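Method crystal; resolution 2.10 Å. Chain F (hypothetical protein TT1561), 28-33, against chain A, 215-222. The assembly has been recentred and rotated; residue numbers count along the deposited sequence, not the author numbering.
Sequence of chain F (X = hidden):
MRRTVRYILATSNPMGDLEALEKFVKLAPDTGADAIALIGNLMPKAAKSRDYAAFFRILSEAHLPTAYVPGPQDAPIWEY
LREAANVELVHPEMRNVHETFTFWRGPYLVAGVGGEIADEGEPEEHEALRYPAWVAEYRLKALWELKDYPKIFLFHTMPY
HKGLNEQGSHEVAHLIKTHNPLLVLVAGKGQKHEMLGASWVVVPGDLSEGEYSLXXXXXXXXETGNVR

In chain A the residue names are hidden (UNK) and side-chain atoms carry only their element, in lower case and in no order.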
# COMPACT_ATOMS: atom_id res chain seq x y z
N ALA F 28 1.26 22.80 12.47
CA ALA F 28 0.52 21.76 11.76
C ALA F 28 -0.01 20.66 12.70
O ALA F 28 -1.16 20.25 12.59
CB ALA F 28 1.39 21.14 10.65
N PRO F 29 0.84 20.15 13.61
CA PRO F 29 0.39 19.10 14.52
C PRO F 29 -0.89 19.48 15.29
O PRO F 29 -1.83 18.68 15.37
CB PRO F 29 1.59 18.93 15.46
CG PRO F 29 2.72 19.16 14.56
CD PRO F 29 2.30 20.36 13.75
N ASP F 30 -0.91 20.70 15.82
CA ASP F 30 -2.05 21.20 16.60
C ASP F 30 -3.34 21.30 15.84
O ASP F 30 -4.40 21.25 16.43
CB ASP F 30 -1.74 22.58 17.19
CG ASP F 30 -0.46 22.60 17.98
OD1 ASP F 30 -0.19 21.60 18.70
OD2 ASP F 30 0.28 23.61 17.89
N THR F 31 -3.25 21.48 14.52
CA THR F 31 -4.46 21.63 13.70
C THR F 31 -5.18 20.31 13.41
O THR F 31 -6.33 20.33 13.02
CB THR F 31 -4.15 22.26 12.32
OG1 THR F 31 -3.32 21.35 11.58
CG2 THR F 31 -3.43 23.60 12.49
N GLY F 32 -4.48 19.19 13.58
CA GLY F 32 -5.07 17.89 13.28
C GLY F 32 -5.14 17.65 11.77
O GLY F 32 -5.88 16.78 11.29
N ALA F 33 -4.39 18.43 11.01
CA ALA F 33 -4.35 18.30 9.55
C ALA F 33 -3.98 16.88 9.13
O ALA F 33 -3.17 16.22 9.78
CB ALA F 33 -3.32 19.28 8.96
N UNK A 215 -8.79 9.06 19.19
CA UNK A 215 -7.86 10.11 19.57
C UNK A 215 -6.85 10.43 18.48
O UNK A 215 -6.31 9.52 17.82
c UNK A 215 -6.78 9.20 23.17
c UNK A 215 -8.96 8.62 22.09
c UNK A 215 -7.07 9.75 20.82
c UNK A 215 -7.47 8.75 21.91
N UNK A 216 -6.59 11.72 18.29
CA UNK A 216 -5.59 12.18 17.33
C UNK A 216 -4.42 12.59 18.22
O UNK A 216 -4.41 13.70 18.79
o UNK A 216 -3.86 13.77 15.88
c UNK A 216 -5.05 13.97 15.60
c UNK A 216 -6.11 13.40 16.54
o UNK A 216 -5.39 14.60 14.59
N UNK A 217 -3.44 11.70 18.37
CA UNK A 217 -2.28 11.94 19.22
C UNK A 217 -1.53 13.23 18.98
O UNK A 217 -1.16 13.91 19.93
c UNK A 217 -1.45 9.61 20.05
c UNK A 217 -1.28 10.79 19.12
c UNK A 217 -0.51 8.50 19.61
c UNK A 217 -1.15 10.04 21.49
N UNK A 218 -1.27 13.54 17.72
CA UNK A 218 -0.51 14.74 17.40
C UNK A 218 -1.26 16.01 17.77
O UNK A 218 -0.66 16.97 18.20
n UNK A 218 2.07 14.90 11.68
c UNK A 218 0.71 13.56 15.51
c UNK A 218 1.17 13.67 14.05
c UNK A 218 2.72 15.12 12.81
n UNK A 218 3.78 15.92 12.82
n UNK A 218 2.31 14.56 13.94
c UNK A 218 -0.14 14.75 15.92
N UNK A 219 -2.58 16.00 17.62
CA UNK A 219 -3.39 17.18 17.93
C UNK A 219 -3.99 17.20 19.34
O UNK A 219 -4.53 18.23 19.76
c UNK A 219 -4.52 17.32 16.91
N UNK A 220 -3.88 16.09 20.06
CA UNK A 220 -4.47 15.97 21.39
C UNK A 220 -5.94 16.37 21.27
O UNK A 220 -6.48 17.12 22.09
n UNK A 220 1.82 16.29 23.32
c UNK A 220 0.62 16.77 23.05
c UNK A 220 -2.33 16.44 22.61
n UNK A 220 0.37 17.33 21.87
n UNK A 220 -0.35 16.70 23.96
c UNK A 220 -1.70 17.19 23.74
c UNK A 220 -3.75 16.87 22.40
N UNK A 221 -6.56 15.86 20.21
CA UNK A 221 -7.97 16.10 19.93
C UNK A 221 -8.65 14.73 19.85
O UNK A 221 -8.01 13.74 19.49
c UNK A 221 -8.14 16.81 18.59
n UNK A 221 -8.34 20.95 15.83
c UNK A 221 -8.16 18.86 17.19
c UNK A 221 -7.86 20.36 17.11
c UNK A 221 -7.82 18.28 18.57
N UNK A 222 -9.93 14.68 20.18
CA UNK A 222 -10.71 13.44 20.14
C UNK A 222 -11.91 13.60 19.23
O UNK A 222 -12.48 14.69 19.15
c UNK A 222 -10.37 12.79 22.72
c UNK A 222 -11.26 13.07 21.52
c UNK A 222 -9.45 11.63 22.40
c UNK A 222 -11.24 12.47 23.92
O HOH W 1 -0.85 18.91 20.04
O HOH W 2 -4.60 20.85 19.10
O HOH W 3 -8.91 18.52 13.67
O HOH W 4 -7.40 23.36 14.23

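Position 215 of chain A carries four side-chain carbons, forked at the second. It lies in a strand and does not reach chain F. The fork after one CH2 makes it Leu A215.

Position 216 has two side-chain carbons, the second bearing two oxygens. One of these oxygens approaches Gly F32. That is a carboxylate directly on CB, so this is Asp A216. Its CB points toward chain F, and OD2 lies 3.6 Å from CA of Gly F32. OD1 accepts a hydrogen bond from the backbone N of position 219, at 3.1 Å, which ties the carboxylate to the turn that follows.

Position 217 again shows four carbons forked at the second. It is buried and out of reach of chain F. It is Leu A217.

Position 218 has three carbons, a nitrogen, then a carbon holding two more nitrogens. One terminal nitrogen approaches the ring of Pro F29. This guanidinium identifies Arg A218. Its NH2 comes within 3.8 Å of CG of Pro F29, in an oblique approach. Both NH1 and NH2 are hydrogen-bonded elsewhere in the structure.

Position 219 has a single side-chain carbon, CB, which sits 3.7 Å from CA of Gly F32 and 4.0 Å from O of Asp F30. It is Ala A219. Its CA is 3.4 Å from O of Pro F29.

Position 220 repeats the chain of three carbons, one nitrogen and a carbon with two nitrogens. It makes no direct contact with chain F. It is Arg A220, and its NH1 gives a weak hydrogen bond to water 1.

Position 221 has four carbons in a row ending in nitrogen. The end of this chain approaches Asp F30 and Thr F31. The pattern is that of Lys A221. Its CE lies 3.6 Å from O of Asp F30, and NZ lies 3.5 Å from O of Thr F31.

Position 222 has four carbons, forked at the second, and points to no partner on chain F. It is Leu A222.

The contact joins two copies of one protein without a direct hydrogen bond between the stretches. Packing and water do the work. Gly F32 has positive phi, which by itself favours glycine. An ideal CB there would lie 3.4 Å from OD2 of Asp A216, a contact but not a clash. Water 1 donates to O of Arg A218 and OD1 of Asp F30. Water 2 donates to O of Ala A219 and O of Asp F30. Waters 3 and 4 accept from NZ of Lys A221 and donate to O of Thr F31, weakly for water 4. The bridges thus use mostly backbone oxygens on chain F.

Chain A, residues 215-222: LDLRARKL
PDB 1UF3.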